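PDB 6DLH: alpha-1,4-endofucoidanase from Mariniflexile fucanivorans, which hydrolyses alpha-1,4-linked fucoidan from within the chain, as a retaining glycoside hydrolase of family 107. Local coordinates for residues E306-Y309 with T310-H313. Sequence-based numbering, arbitrary orientation.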
loop_
_atom_site.group_PDB
_atom_site.type_symbol
_atom_site.label_atom_id
_atom_site.label_comp_id
_atom_site.label_asym_id
_atom_site.label_seq_id
_atom_site.Cartn_x
_atom_site.Cartn_y
_atom_site.Cartn_z
ATOM N N GLU A 306 19.516 -17.110 20.913
ATOM C CA GLU A 306 20.776 -17.144 20.187
ATOM C C GLU A 306 20.840 -18.256 19.137
ATOM O O GLU A 306 21.502 -18.089 18.112
ATOM C CB GLU A 306 21.872 -17.396 21.218
ATOM C CG GLU A 306 23.140 -16.619 20.963
ATOM C CD GLU A 306 23.969 -16.527 22.232
ATOM O OE1 GLU A 306 23.945 -17.500 23.040
ATOM O OE2 GLU A 306 24.616 -15.476 22.422
ATOM N N ALA A 307 20.207 -19.403 19.417
ATOM C CA ALA A 307 20.148 -20.522 18.486
ATOM C C ALA A 307 19.586 -20.072 17.134
ATOM O O ALA A 307 20.041 -20.547 16.094
ATOM C CB ALA A 307 19.323 -21.653 19.066
ATOM N N LEU A 308 18.608 -19.153 17.152
ATOM C CA LEU A 308 18.009 -18.654 15.918
ATOM C C LEU A 308 19.044 -17.895 15.080
ATOM O O LEU A 308 19.010 -17.955 13.846
ATOM C CB LEU A 308 16.781 -17.789 16.228
ATOM C CG LEU A 308 15.624 -18.493 16.940
ATOM C CD1 LEU A 308 14.477 -17.525 17.183
ATOM C CD2 LEU A 308 15.140 -19.709 16.152
ATOM N N TYR A 309 19.985 -17.213 15.748
ATOM C CA TYR A 309 21.052 -16.543 15.014
ATOM C C TYR A 309 21.780 -17.558 14.123
ATOM O O TYR A 309 22.002 -17.308 12.940
ATOM C CB TYR A 309 22.016 -15.794 15.948
ATOM C CG TYR A 309 22.999 -14.942 15.184
ATOM C CD1 TYR A 309 24.047 -15.520 14.477
ATOM C CD2 TYR A 309 22.839 -13.566 15.095
ATOM C CE1 TYR A 309 24.918 -14.757 13.715
ATOM C CE2 TYR A 309 23.711 -12.787 14.350
ATOM C CZ TYR A 309 24.753 -13.386 13.662
ATOM O OH TYR A 309 25.606 -12.635 12.906
ATOM N N THR A 310 22.141 -18.707 14.701
ATOM C CA THR A 310 22.847 -19.758 13.990
ATOM C C THR A 310 21.981 -20.309 12.863
ATOM O O THR A 310 22.458 -20.450 11.737
ATOM C CB THR A 310 23.194 -20.913 14.936
ATOM O OG1 THR A 310 24.131 -20.416 15.887
ATOM C CG2 THR A 310 23.752 -22.128 14.226
ATOM N N TYR A 311 20.722 -20.648 13.184
ATOM C CA TYR A 311 19.837 -21.278 12.214
ATOM C C TYR A 311 19.645 -20.368 11.004
ATOM O O TYR A 311 19.689 -20.826 9.863
ATOM C CB TYR A 311 18.468 -21.613 12.821
ATOM C CG TYR A 311 18.455 -22.525 14.026
ATOM C CD1 TYR A 311 19.475 -23.430 14.263
ATOM C CD2 TYR A 311 17.392 -22.497 14.919
ATOM C CE1 TYR A 311 19.460 -24.256 15.375
ATOM C CE2 TYR A 311 17.354 -23.322 16.030
ATOM C CZ TYR A 311 18.390 -24.212 16.253
ATOM O OH TYR A 311 18.373 -25.021 17.350
ATOM N N ASN A 312 19.414 -19.080 11.265
ATOM C CA ASN A 312 19.092 -18.140 10.204
ATOM C C ASN A 312 20.341 -17.756 9.412
ATOM O O ASN A 312 20.245 -17.549 8.201
ATOM C CB ASN A 312 18.290 -16.944 10.722
ATOM C CG ASN A 312 16.861 -17.346 11.022
ATOM O OD1 ASN A 312 16.215 -17.991 10.194
ATOM N ND2 ASN A 312 16.374 -17.005 12.205
ATOM N N HIS A 313 21.492 -17.651 10.094
ATOM C CA HIS A 313 22.730 -17.310 9.410
ATOM C C HIS A 313 23.203 -18.484 8.555
ATOM O O HIS A 313 23.739 -18.273 7.470
ATOM C CB HIS A 313 23.829 -16.798 10.359
ATOM C CG HIS A 313 24.990 -16.274 9.580
ATOM N ND1 HIS A 313 26.128 -17.027 9.340
ATOM C CD2 HIS A 313 25.154 -15.114 8.901
ATOM C CE1 HIS A 313 26.962 -16.336 8.590
ATOM N NE2 HIS A 313 26.377 -15.164 8.297
HETATM O O HOH W 1 23.904 -19.703 18.366
#
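The phenol ring of Y311 is laid back over the turn before it, with A307 O 3.2 Å above the plane of one face, offset toward the rim. The methyl CB of A307 lies 3.9 Å from CZ of Y311, and L308 CD2 meets Y311 CD2 obliquely at 3.8 Å. CG of Y311 stands anti to the carbonyl carbon (chi1 -58°), which folds the ring back over that turn. With an alanine here, the ring over A307 O would be gone, and the L308 CD2 methyl is likely to be left without its aromatic neighbour. At the Y309 ring, T310 N sits at the edge near the ring plane, while CB of H313 approaches CE1 obliquely at 4.1 Å. These residues lie in the early part of helix 307-321, at the surface of what is probably the catalytic domain, built on a parallel sheet: Y311 N donates to A307 O in the carbonyl plane (163° at the hydrogen), and N312 N and H313 N likewise donate to L308 O and Y309 O. Y309 and H313 point the same way, toward helix 361-372, where both rings meet W367 edge-to-face, Y309 OH hydrogen-bonds W367 NE1 and H313 NE2 hydrogen-bonds E366 OE1. One water donates to E306 O at 2.9 Å and also hydrogen-bonds T310 OG1.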